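Local coordinates for N-acetylmuramoyl-L-alanine amidase (Peptoclostridium difficile, PDB 4RN7), which is a zinc-binding Amidase_3-family domain that probably hydrolyses the amide bond between N-acetylmuramic acid and L-alanine in cell-wall peptidoglycan, at residues S21-R26 with T153-E158; H82-K87 with C149-T154; T91-E96 with K123-G128. One frame throughout, in Å; residues are numbered along the deposited sequence. Where two conformers were deposited one is given.

All three contacts belong to one alpha/beta domain with a six-stranded mixed sheet. Interaction 2 pairs the ends of the central strands 77-84 and 144-151 beside the zinc ion. From its second segment the chain runs straight into helix 155-161, whose Glu158 meets the loop before helix 28-44 in interaction 1, about 9 Å away between centres. Interaction 3, about 10 Å from interaction 2 and 16 Å from interaction 1, joins strand 95-99 to the edge strand 126-131. Along the chain its two segments fall between those of interaction 2, whose second segment shares Thr153 and Thr154 with interaction 1. Thr154 and Glu157 probably hydrogen-bond to Ala92 and Gly94, tying the three together.

Interaction 1 (S21-R26 with T153-E158)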
ATOM      1  N   SER A  21      18.115  -2.403  -1.125  1.00 53.06           N
ATOM      2  CA  SER A  21      18.984  -1.395  -0.510  0.63 56.45           C
ATOM      3  C   SER A  21      20.433  -1.564  -0.943  1.00 60.45           C
ATOM      4  O   SER A  21      20.955  -2.681  -0.930  1.00 63.45           O
ATOM      5  CB  SER A  21      18.908  -1.481   1.015  0.63 49.42           C
ATOM      6  OG  SER A  21      20.023  -0.836   1.608  0.63 50.49           O
ATOM      7  N   LYS A  22      21.082  -0.465  -1.311  1.00 67.28           N
ATOM      8  CA  LYS A  22      22.484  -0.479  -1.715  1.00 70.21           C
ATOM      9  C   LYS A  22      23.389  -0.433  -0.491  1.00 61.87           C
ATOM     10  O   LYS A  22      24.593  -0.669  -0.580  1.00 74.97           O
ATOM     11  CB  LYS A  22      22.782   0.723  -2.616  1.00 72.48           C
ATOM     12  CG  LYS A  22      22.887   0.397  -4.104  1.00 82.02           C
ATOM     13  CD  LYS A  22      23.019   1.671  -4.939  1.00 83.04           C
ATOM     14  CE  LYS A  22      23.303   1.365  -6.403  1.00 83.96           C
ATOM     15  N   THR A  23      22.786  -0.134   0.653  1.00 59.29           N
ATOM     16  CA  THR A  23      23.506   0.015   1.908  1.00 76.17           C
ATOM     17  C   THR A  23      23.615  -1.315   2.648  1.00 76.57           C
ATOM     18  O   THR A  23      24.670  -1.659   3.184  1.00 87.33           O
ATOM     19  CB  THR A  23      22.770   1.007   2.844  1.00 81.02           C
ATOM     20  OG1 THR A  23      21.591   0.388   3.379  1.00 67.07           O
ATOM     21  CG2 THR A  23      22.372   2.270   2.094  1.00 84.95           C
ATOM     22  N   SER A  24      22.518  -2.067   2.646  1.00 61.17           N
ATOM     23  CA  SER A  24      22.306  -3.118   3.629  1.00 59.47           C
ATOM     24  C   SER A  24      21.728  -4.400   3.035  1.00 59.02           C
ATOM     25  O   SER A  24      21.506  -5.373   3.758  1.00 60.97           O
ATOM     26  CB  SER A  24      21.345  -2.595   4.693  1.00 61.20           C
ATOM     27  OG  SER A  24      20.226  -1.976   4.080  1.00 71.41           O
ATOM     28  N   ASN A  25      21.485  -4.396   1.727  1.00 60.06           N
ATOM     29  CA  ASN A  25      20.848  -5.529   1.058  1.00 63.49           C
ATOM     30  C   ASN A  25      19.600  -6.012   1.789  1.00 64.13           C
ATOM     31  O   ASN A  25      19.483  -7.181   2.157  1.00 74.42           O
ATOM     32  CB  ASN A  25      21.846  -6.668   0.825  1.00 74.90           C
ATOM     33  CG  ASN A  25      22.923  -6.295  -0.184  1.00 89.03           C
ATOM     34  OD1 ASN A  25      22.638  -5.680  -1.213  1.00 96.08           O
ATOM     35  ND2 ASN A  25      24.165  -6.659   0.109  1.00 92.93           N
ATOM     36  N   ARG A  26      18.699  -5.071   2.043  1.00 50.29           N
ATOM     37  CA  ARG A  26      17.355  -5.395   2.468  1.00 42.14           C
ATOM     38  C   ARG A  26      16.513  -5.315   1.216  1.00 40.24           C
ATOM     39  O   ARG A  26      16.837  -4.540   0.309  1.00 42.77           O
ATOM     40  CB  ARG A  26      16.853  -4.376   3.484  1.00 45.53           C
ATOM     41  CG  ARG A  26      17.577  -4.426   4.815  1.00 55.16           C
ATOM     42  CD  ARG A  26      16.834  -3.611   5.860  1.00 49.66           C
ATOM     43  NE  ARG A  26      17.376  -3.824   7.197  1.00 48.14           N
ATOM     44  CZ  ARG A  26      18.325  -3.073   7.743  1.00 59.12           C
ATOM     45  NH1 ARG A  26      18.833  -2.053   7.068  1.00 64.95           N
ATOM     46  NH2 ARG A  26      18.766  -3.336   8.964  1.00 64.85           N
ATOM     47  N   THR A 153      15.650   3.463  -1.703  1.00 34.74           N
ATOM     48  CA  THR A 153      16.944   3.851  -2.269  1.00 33.77           C
ATOM     49  C   THR A 153      17.634   5.051  -1.578  1.00 32.50           C
ATOM     50  O   THR A 153      18.788   5.370  -1.877  1.00 35.19           O
ATOM     51  CB  THR A 153      16.829   4.104  -3.797  1.00 42.04           C
ATOM     52  OG1 THR A 153      15.739   5.006  -4.069  1.00 32.80           O
ATOM     53  CG2 THR A 153      16.589   2.782  -4.530  1.00 40.77           C
ATOM     54  N   THR A 154      16.924   5.701  -0.658  1.00 28.67           N
ATOM     55  CA  THR A 154      17.464   6.842   0.087  1.00 29.64           C
ATOM     56  C   THR A 154      17.742   6.382   1.516  1.00 30.74           C
ATOM     57  O   THR A 154      16.813   5.996   2.235  1.00 34.23           O
ATOM     58  CB  THR A 154      16.464   8.006   0.102  1.00 29.49           C
ATOM     59  OG1 THR A 154      16.237   8.452  -1.238  1.00 34.30           O
ATOM     60  CG2 THR A 154      17.017   9.176   0.912  1.00 30.22           C
ATOM     61  N   PRO A 155      19.022   6.384   1.916  1.00 34.05           N
ATOM     62  CA  PRO A 155      19.423   5.862   3.228  1.00 41.74           C
ATOM     63  C   PRO A 155      18.612   6.398   4.410  1.00 36.61           C
ATOM     64  O   PRO A 155      18.236   5.596   5.254  1.00 31.55           O
ATOM     65  CB  PRO A 155      20.885   6.288   3.336  1.00 37.01           C
ATOM     66  CG  PRO A 155      21.371   6.259   1.916  1.00 46.54           C
ATOM     67  CD  PRO A 155      20.191   6.790   1.112  1.00 41.62           C
ATOM     68  N   SER A 156      18.350   7.704   4.490  1.00 32.36           N
ATOM     69  CA  SER A 156      17.466   8.196   5.555  1.00 31.08           C
ATOM     70  C   SER A 156      16.079   7.524   5.570  1.00 35.20           C
ATOM     71  O   SER A 156      15.557   7.187   6.643  1.00 31.35           O
ATOM     72  CB  SER A 156      17.325   9.726   5.494  1.00 31.82           C
ATOM     73  OG  SER A 156      16.539  10.120   4.377  1.00 31.94           O
ATOM     74  N   GLU A 157      15.486   7.309   4.392  1.00 31.44           N
ATOM     75  CA  GLU A 157      14.141   6.756   4.309  1.00 28.83           C
ATOM     76  C   GLU A 157      14.177   5.299   4.746  1.00 28.84           C
ATOM     77  O   GLU A 157      13.269   4.813   5.421  1.00 29.03           O
ATOM     78  CB  GLU A 157      13.641   6.790   2.867  1.00 36.81           C
ATOM     79  CG  GLU A 157      13.418   8.156   2.286  1.00 37.19           C
ATOM     80  CD  GLU A 157      12.081   8.711   2.681  1.00 43.68           C
ATOM     81  OE1 GLU A 157      11.077   8.380   2.007  1.00 31.17           O
ATOM     82  OE2 GLU A 157      12.041   9.469   3.670  1.00 38.67           O
ATOM     83  N   GLU A 158      15.229   4.601   4.334  1.00 31.52           N
ATOM     84  CA  GLU A 158      15.400   3.205   4.714  1.00 32.95           C
ATOM     85  C   GLU A 158      15.435   3.060   6.246  1.00 30.60           C
ATOM     86  O   GLU A 158      14.829   2.139   6.790  1.00 31.50           O
ATOM     87  CB  GLU A 158      16.668   2.638   4.081  1.00 30.23           C
ATOM     88  CG  GLU A 158      17.049   1.257   4.606  1.00 35.98           C
ATOM     89  CD  GLU A 158      18.317   0.720   3.982  1.00 51.58           C
ATOM     90  OE1 GLU A 158      19.117   1.530   3.468  1.00 51.22           O
ATOM     91  OE2 GLU A 158      18.511  -0.511   4.018  1.00 54.06           O
TER
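An ST turn in the loop between strand 4-10 and helix 28-44 holds the hydroxyl-rich end of this contact, and the first turn of helix 155-161 supplies the other partner, the carboxylate of Glu158. The turn is built on Ser21. Its OG stands anti to its own backbone N (chi1 161°) and therefore beside the carbonyl carbon, facing the N-H groups that follow, and it accepts from the backbone N of Thr23 at 3.0 Å and from that of Ser24 at the same length, the second bond making an ST motif. Serine suits the place because its short hydroxyl reaches both.

Glu158 leaves the helix with CG anti to its backbone N and the chain extended beyond, so that its carboxylate arrives tip to tip with Thr23. The hydroxyl OG1 of Thr23 donates to OE1 of Glu158 over 2.7 Å, meeting the syn lone pair. The other carboxylate oxygen, OE2, is turned to Arg26, whose chain is extended from CG to NE. A weak, long salt bridge spans 3.4 Å from NH1 of Arg26 to OE2 of Glu158, with the oxygen at the guanidinium edge and the two planes almost perpendicular. OE2 also sits improbably near the hydroxyl of Ser24, so its modelled position is less certain. The positive charge of Arg26 would be expected to help keep the buried Glu158 ionised.

Apolar contact is slight: the methyl CG2 of Thr23 lies 4.1 Å from CG of Pro155. Proline fits the first turn of a helix, where no backbone N-H is needed within the helix. The arrangement is that of an ST turn whose loop is joined to the start of a helix through one buried carboxylate.

Interaction 2 (H82-K87 with C149-T154); sequences HLNAEK and CGFLTT. With ZN (zinc ion), chain B.
Beside the zinc site, the parallel strands 77-84 and 144-151 in the middle of the mixed sheet reach their ends together. His82 binds the metal through ND1 at 2.1 Å, and His12 and Glu28 supply the other protein ligands. The imidazole turns away from 149-154 while its backbone holds the pairing: O of His82 accepts from N of Cys149. Two residues after His82, N of Asn84 donates to O of Gly150 over 2.7 Å, and O of Asn84 receives N of Leu152, so Asn84 is held through N and O by the one neighbouring strand, as in parallel pairing. Gly150 marks the corner where the strand changes direction; at its phi of 115° a side chain would jam against the preceding carbonyl.

Asn84 and Phe151 form the one parallel bridge here, and their side chains lie alongside each other. CB of Asn84 stands 3.6 Å from the Phe151 ring centroid, almost on the ring normal, in a CH-pi contact, and the amide is stacked on the ring, their planes 9° apart. The amide oxygen OD1 of Asn84 is held by N of Ala85, which lies on its lone pair and helps to fix the amide's rotation. At the ring edge comes the backbone N of Glu86, and CG of the Glu86 side chain passes CE2 of Phe151. On the other side of the strands, Leu83 CD2 packs against Cys149 CB and its CD1 against Leu152 CB, apolar residues suited to a surface covered by helix 28-44.

A type I turn, Phe151 to Thr154, presents Thr153. Glu86 OE1 accepts chiefly from the backbone N of Ala92 and that of Thr91. Thr153 OG1, between N and the carbonyl carbon, accepts N of Glu86 almost straight, at 3.0 Å and 173°.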
ATOM      1  N   HIS A  82       3.883  -0.772  -1.447  1.00 22.56           N
ATOM      2  CA  HIS A  82       5.174  -0.847  -2.129  1.00 20.95           C
ATOM      3  C   HIS A  82       6.121   0.176  -1.501  1.00 26.19           C
ATOM      4  O   HIS A  82       5.696   0.962  -0.666  1.00 24.20           O
ATOM      5  CB  HIS A  82       5.018  -0.500  -3.605  1.00 22.82           C
ATOM      6  CG  HIS A  82       4.551  -1.638  -4.455  1.00 23.97           C
ATOM      7  ND1 HIS A  82       5.370  -2.244  -5.381  1.00 27.95           N
ATOM      8  CD2 HIS A  82       3.354  -2.273  -4.535  1.00 25.08           C
ATOM      9  CE1 HIS A  82       4.703  -3.205  -5.997  1.00 27.24           C
ATOM     10  NE2 HIS A  82       3.476  -3.242  -5.510  1.00 25.24           N
ATOM     11  N   LEU A  83       7.397   0.136  -1.884  1.00 21.18           N
ATOM     12  CA  LEU A  83       8.342   1.202  -1.520  1.00 23.51           C
ATOM     13  C   LEU A  83       8.847   1.803  -2.816  1.00 28.21           C
ATOM     14  O   LEU A  83       8.990   1.116  -3.832  1.00 27.91           O
ATOM     15  CB  LEU A  83       9.525   0.671  -0.711  1.00 25.46           C
ATOM     16  CG  LEU A  83       9.188  -0.105   0.567  1.00 27.72           C
ATOM     17  CD1 LEU A  83      10.460  -0.655   1.217  1.00 28.14           C
ATOM     18  CD2 LEU A  83       8.439   0.801   1.535  1.00 30.61           C
ATOM     19  N   ASN A  84       9.123   3.094  -2.792  1.00 27.92           N
ATOM     20  CA  ASN A  84       9.544   3.756  -3.995  1.00 30.12           C
ATOM     21  C   ASN A  84      11.037   3.548  -4.242  1.00 33.26           C
ATOM     22  O   ASN A  84      11.790   3.117  -3.349  1.00 27.52           O
ATOM     23  CB  ASN A  84       9.210   5.251  -3.897  1.00 25.57           C
ATOM     24  CG  ASN A  84       8.695   5.817  -5.206  1.00 35.59           C
ATOM     25  OD1 ASN A  84       9.143   5.418  -6.280  1.00 41.89           O
ATOM     26  ND2 ASN A  84       7.750   6.751  -5.126  1.00 34.52           N
ATOM     27  N   ALA A  85      11.467   3.856  -5.459  1.00 28.81           N
ATOM     28  CA  ALA A  85      12.876   3.769  -5.805  1.00 32.12           C
ATOM     29  C   ALA A  85      13.200   4.801  -6.867  1.00 34.92           C
ATOM     30  O   ALA A  85      12.409   5.013  -7.790  1.00 39.12           O
ATOM     31  CB  ALA A  85      13.214   2.374  -6.320  1.00 39.41           C
ATOM     32  N   GLU A  86      14.353   5.444  -6.723  1.00 36.54           N
ATOM     33  CA  GLU A  86      14.932   6.256  -7.786  1.00 41.88           C
ATOM     34  C   GLU A  86      15.847   5.368  -8.620  1.00 50.41           C
ATOM     35  O   GLU A  86      16.717   4.696  -8.066  1.00 54.96           O
ATOM     36  CB  GLU A  86      15.784   7.365  -7.184  1.00 42.31           C
ATOM     37  CG  GLU A  86      15.081   8.669  -6.899  1.00 51.94           C
ATOM     38  CD  GLU A  86      16.051   9.716  -6.384  1.00 43.37           C
ATOM     39  OE1 GLU A  86      16.537   9.564  -5.242  1.00 39.63           O
ATOM     40  OE2 GLU A  86      16.351  10.682  -7.116  1.00 54.94           O
ATOM     41  N   LYS A  87      15.674   5.364  -9.941  1.00 59.82           N
ATOM     42  CA  LYS A  87      16.533   4.546 -10.796  1.00 66.29           C
ATOM     43  C   LYS A  87      17.985   5.033 -10.790  1.00 68.48           C
ATOM     44  O   LYS A  87      18.916   4.223 -10.752  1.00 68.37           O
ATOM     45  CB  LYS A  87      15.975   4.442 -12.223  1.00 71.05           C
ATOM     46  CG  LYS A  87      15.469   5.742 -12.819  1.00 63.58           C
ATOM     47  N   CYS A 149       5.599   3.716   0.007  1.00 24.07           N
ATOM     48  CA  CYS A 149       5.767   4.089   1.412  1.00 25.45           C
ATOM     49  C   CYS A 149       7.143   4.653   1.767  1.00 25.74           C
ATOM     50  O   CYS A 149       7.657   4.392   2.860  1.00 31.93           O
ATOM     51  CB  CYS A 149       5.462   2.900   2.317  1.00 25.61           C
ATOM     52  SG  CYS A 149       3.729   2.350   2.227  1.00 26.85           S
ATOM     53  N   GLY A 150       7.734   5.419   0.858  1.00 26.65           N
ATOM     54  CA  GLY A 150       9.037   6.016   1.121  1.00 32.32           C
ATOM     55  C   GLY A 150      10.032   5.424   0.144  1.00 30.14           C
ATOM     56  O   GLY A 150       9.738   4.404  -0.485  1.00 28.84           O
ATOM     57  N   PHE A 151      11.190   6.058   0.005  1.00 27.11           N
ATOM     58  CA  PHE A 151      12.204   5.627  -0.955  1.00 28.50           C
ATOM     59  C   PHE A 151      13.233   4.703  -0.326  1.00 28.04           C
ATOM     60  O   PHE A 151      14.082   5.144   0.431  1.00 30.92           O
ATOM     61  CB  PHE A 151      12.905   6.847  -1.563  1.00 31.32           C
ATOM     62  CG  PHE A 151      12.111   7.505  -2.657  1.00 30.20           C
ATOM     63  CD1 PHE A 151      11.006   8.284  -2.353  1.00 29.50           C
ATOM     64  CD2 PHE A 151      12.443   7.306  -3.988  1.00 31.06           C
ATOM     65  CE1 PHE A 151      10.249   8.875  -3.369  1.00 31.24           C
ATOM     66  CE2 PHE A 151      11.690   7.882  -5.003  1.00 33.57           C
ATOM     67  CZ  PHE A 151      10.593   8.667  -4.691  1.00 31.45           C
ATOM     68  N   LEU A 152      13.176   3.412  -0.643  1.00 29.92           N
ATOM     69  CA  LEU A 152      14.146   2.490  -0.063  1.00 26.58           C
ATOM     70  C   LEU A 152      15.552   2.788  -0.559  1.00 29.48           C
ATOM     71  O   LEU A 152      16.536   2.434   0.088  1.00 30.14           O
ATOM     72  CB  LEU A 152      13.770   1.034  -0.372  1.00 27.52           C
ATOM     73  CG  LEU A 152      14.716  -0.014   0.221  1.00 32.04           C
ATOM     74  CD1 LEU A 152      14.725   0.071   1.734  1.00 29.99           C
ATOM     75  CD2 LEU A 152      14.279  -1.402  -0.232  1.00 33.47           C
ATOM     76  N   THR A 153      15.650   3.463  -1.703  1.00 34.74           N
ATOM     77  CA  THR A 153      16.944   3.851  -2.269  1.00 33.77           C
ATOM     78  C   THR A 153      17.634   5.051  -1.578  1.00 32.50           C
ATOM     79  O   THR A 153      18.788   5.370  -1.877  1.00 35.19           O
ATOM     80  CB  THR A 153      16.829   4.104  -3.797  1.00 42.04           C
ATOM     81  OG1 THR A 153      15.739   5.006  -4.069  1.00 32.80           O
ATOM     82  CG2 THR A 153      16.589   2.782  -4.530  1.00 40.77           C
ATOM     83  N   THR A 154      16.924   5.701  -0.658  1.00 28.67           N
ATOM     84  CA  THR A 154      17.464   6.842   0.087  1.00 29.64           C
ATOM     85  C   THR A 154      17.742   6.382   1.516  1.00 30.74           C
ATOM     86  O   THR A 154      16.813   5.996   2.235  1.00 34.23           O
ATOM     87  CB  THR A 154      16.464   8.006   0.102  1.00 29.49           C
ATOM     88  OG1 THR A 154      16.237   8.452  -1.238  1.00 34.30           O
ATOM     89  CG2 THR A 154      17.017   9.176   0.912  1.00 30.22           C
TER
HETATM   90 ZN    ZN B 401       7.411  -2.063  -5.752  0.77 26.25          ZN
HETATM   91  O   HOH W   1      16.314   7.358  -3.556  1.00 34.91           O

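Interaction 3 (T91-E96 with K123-G128); sequences TATGIE and KVRDRG
Arg127 and Glu96 cross obliquely at the start of a beta-alpha-beta unit, in which the chain goes from strand 95-99 by way of helix 107-122 to the parallel edge strand 126-131. Their carboxylate and guanidinium planes are 29° apart. Arg127 runs out from its strand with CG anti to the carbonyl carbon, then bends at chi3 (64°), which brings the guanidinium back across the opposite backbone. NE of Arg127 gives Glu96 OE1 a nearly straight salt-bridge hydrogen bond of 2.9 Å; the oxygen lies in the guanidinium plane, while NE approaches from above the carboxylate plane. The other Glu96 oxygen, OE2, is held by Trp98 NE1. From the same guanidinium NH1 donates to the backbone O of Thr93 at 3.2 Å, so two bonds fix the group's rotation. Arginine suits this place because its several N-H groups can reach a carboxylate and a carbonyl at once.

Between these anchors the arginine chain lies close on the glycine backbone, with CD of Arg127 3.5 Å from C of Gly94. A side chain on Gly94 would clash with O of Arg125 and crowd Arg127. Arg125, extended from CG to NE, lies over Thr93, its CD 3.7 Å from Thr93 OG1, the side chains crossing at about a right angle.

The backbones pair in parallel across Ile95 and Asp126. N of Ile95 donates to O of Arg125 nearly along the C=O axis, and N of Arg127 reaches O of Ile95. Ile95 CD1 meets Val124 CG2 at 3.9 Å, the side chains crossing obliquely beside helix 164-185. Asp126 opens an Asx turn; its OD1 is bonded by Gln115 NE2 of the connecting helix, and in the turn itself OD1 accepts N of Gly128 over 3.0 Å, from above the carboxylate plane.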
ATOM      1  N   THR A  91      18.468  10.166  -3.068  1.00 41.49           N
ATOM      2  CA  THR A  91      18.128  11.343  -2.271  1.00 34.64           C
ATOM      3  C   THR A  91      16.627  11.590  -2.076  1.00 37.15           C
ATOM      4  O   THR A  91      16.242  12.240  -1.115  1.00 36.38           O
ATOM      5  CB  THR A  91      18.804  12.634  -2.837  1.00 37.23           C
ATOM      6  OG1 THR A  91      18.280  12.935  -4.138  1.00 45.81           O
ATOM      7  CG2 THR A  91      20.310  12.456  -2.923  1.00 42.99           C
ATOM      8  N   ALA A  92      15.777  11.054  -2.952  1.00 36.51           N
ATOM      9  CA  ALA A  92      14.339  11.355  -2.877  1.00 36.59           C
ATOM     10  C   ALA A  92      13.697  10.918  -1.558  1.00 34.99           C
ATOM     11  O   ALA A  92      14.091   9.906  -0.982  1.00 32.97           O
ATOM     12  CB  ALA A  92      13.598  10.717  -4.040  1.00 37.30           C
ATOM     13  N   THR A  93      12.702  11.669  -1.082  1.00 31.83           N
ATOM     14  CA  THR A  93      11.983  11.268   0.131  1.00 27.58           C
ATOM     15  C   THR A  93      10.480  11.468   0.025  1.00 34.20           C
ATOM     16  O   THR A  93      10.010  12.238  -0.810  1.00 35.75           O
ATOM     17  CB  THR A  93      12.447  12.052   1.365  1.00 36.95           C
ATOM     18  OG1 THR A  93      12.254  13.453   1.133  1.00 41.81           O
ATOM     19  CG2 THR A  93      13.904  11.768   1.662  1.00 35.16           C
ATOM     20  N   GLY A  94       9.733  10.763   0.867  1.00 31.40           N
ATOM     21  CA  GLY A  94       8.312  11.026   0.991  1.00 27.90           C
ATOM     22  C   GLY A  94       7.423   9.915   0.468  1.00 31.47           C
ATOM     23  O   GLY A  94       7.886   8.941  -0.130  1.00 29.65           O
ATOM     24  N   ILE A  95       6.124  10.084   0.680  1.00 28.36           N
ATOM     25  CA  ILE A  95       5.152   9.067   0.324  1.00 27.09           C
ATOM     26  C   ILE A  95       4.193   9.624  -0.729  1.00 32.28           C
ATOM     27  O   ILE A  95       3.803  10.794  -0.655  1.00 31.23           O
ATOM     28  CB  ILE A  95       4.378   8.656   1.584  1.00 29.01           C
ATOM     29  CG1 ILE A  95       5.310   7.886   2.533  1.00 30.45           C
ATOM     30  CG2 ILE A  95       3.156   7.802   1.242  1.00 28.40           C
ATOM     31  CD1 ILE A  95       4.632   7.391   3.796  1.00 32.55           C
ATOM     32  N   GLU A  96       3.825   8.797  -1.708  1.00 29.02           N
ATOM     33  CA  GLU A  96       2.815   9.186  -2.687  1.00 26.73           C
ATOM     34  C   GLU A  96       1.870   8.013  -2.851  1.00 28.47           C
ATOM     35  O   GLU A  96       2.239   6.873  -2.569  1.00 29.96           O
ATOM     36  CB  GLU A  96       3.447   9.531  -4.041  1.00 28.93           C
ATOM     37  CG  GLU A  96       4.327   8.434  -4.627  1.00 31.84           C
ATOM     38  CD  GLU A  96       5.052   8.890  -5.877  1.00 41.10           C
ATOM     39  OE1 GLU A  96       5.658   9.979  -5.842  1.00 37.88           O
ATOM     40  OE2 GLU A  96       5.017   8.171  -6.897  1.00 36.95           O
ATOM     41  N   LYS A 123       3.981  12.279   9.233  1.00 38.09           N
ATOM     42  CA  LYS A 123       4.527  13.632   9.024  1.00 43.42           C
ATOM     43  C   LYS A 123       5.764  13.569   8.132  1.00 50.87           C
ATOM     44  O   LYS A 123       6.842  14.078   8.465  1.00 56.35           O
ATOM     45  CB  LYS A 123       4.819  14.340  10.356  1.00 56.03           C
ATOM     46  CG  LYS A 123       3.581  14.584  11.219  1.00 59.80           C
ATOM     47  CD  LYS A 123       3.589  13.700  12.458  1.00 68.23           C
ATOM     48  N   VAL A 124       5.570  12.904   7.001  1.00 38.38           N
ATOM     49  CA  VAL A 124       6.571  12.703   5.975  1.00 36.43           C
ATOM     50  C   VAL A 124       6.251  13.699   4.880  1.00 32.60           C
ATOM     51  O   VAL A 124       5.205  14.351   4.909  1.00 38.39           O
ATOM     52  CB  VAL A 124       6.442  11.298   5.379  1.00 48.68           C
ATOM     53  CG1 VAL A 124       6.822  10.264   6.408  1.00 54.57           C
ATOM     54  CG2 VAL A 124       5.022  11.063   4.920  1.00 42.49           C
ATOM     55  N   ARG A 125       7.146  13.795   3.906  1.00 36.59           N
ATOM     56  CA  ARG A 125       6.964  14.700   2.784  0.63 41.21           C
ATOM     57  C   ARG A 125       5.773  14.235   1.956  1.00 38.54           C
ATOM     58  O   ARG A 125       5.676  13.053   1.614  1.00 34.25           O
ATOM     59  CB  ARG A 125       8.239  14.718   1.947  0.63 46.03           C
ATOM     60  CG  ARG A 125       8.172  15.516   0.671  0.63 52.17           C
ATOM     61  CD  ARG A 125       9.591  15.809   0.190  0.63 57.46           C
ATOM     62  NE  ARG A 125       9.633  16.100  -1.236  0.63 59.91           N
ATOM     63  CZ  ARG A 125       9.554  17.324  -1.744  0.63 59.59           C
ATOM     64  NH1 ARG A 125       9.430  18.376  -0.940  0.63 51.83           N
ATOM     65  NH2 ARG A 125       9.598  17.497  -3.059  0.63 62.50           N
ATOM     66  N   ASP A 126       4.867  15.161   1.654  1.00 42.76           N
ATOM     67  CA  ASP A 126       3.629  14.839   0.937  1.00 41.64           C
ATOM     68  C   ASP A 126       3.844  14.948  -0.581  1.00 38.69           C
ATOM     69  O   ASP A 126       3.796  16.039  -1.151  1.00 43.73           O
ATOM     70  CB  ASP A 126       2.509  15.768   1.439  1.00 38.36           C
ATOM     71  CG  ASP A 126       1.177  15.534   0.764  1.00 46.71           C
ATOM     72  OD1 ASP A 126       1.038  14.586  -0.034  1.00 37.26           O
ATOM     73  OD2 ASP A 126       0.244  16.314   1.056  1.00 45.26           O
ATOM     74  N   ARG A 127       4.099  13.809  -1.223  1.00 35.87           N
ATOM     75  CA  ARG A 127       4.324  13.767  -2.665  1.00 34.94           C
ATOM     76  C   ARG A 127       3.007  13.741  -3.448  1.00 39.96           C
ATOM     77  O   ARG A 127       3.015  13.747  -4.682  1.00 43.72           O
ATOM     78  CB  ARG A 127       5.195  12.564  -3.045  1.00 34.29           C
ATOM     79  CG  ARG A 127       6.577  12.573  -2.396  1.00 33.46           C
ATOM     80  CD  ARG A 127       7.394  11.331  -2.759  1.00 34.13           C
ATOM     81  NE  ARG A 127       7.698  11.260  -4.187  1.00 35.18           N
ATOM     82  CZ  ARG A 127       8.769  11.816  -4.742  1.00 40.10           C
ATOM     83  NH1 ARG A 127       9.640  12.484  -3.998  1.00 36.77           N
ATOM     84  NH2 ARG A 127       8.970  11.714  -6.044  1.00 52.74           N
ATOM     85  N   GLY A 128       1.885  13.724  -2.729  1.00 39.85           N
ATOM     86  CA  GLY A 128       0.575  13.818  -3.357  1.00 35.49           C
ATOM     87  C   GLY A 128       0.091  12.504  -3.934  1.00 35.98           C
ATOM     88  O   GLY A 128       0.610  11.440  -3.594  1.00 32.88           O
TER
HETATM   89  O   HOH W   2      12.271  14.004  -2.965  1.00 47.84           O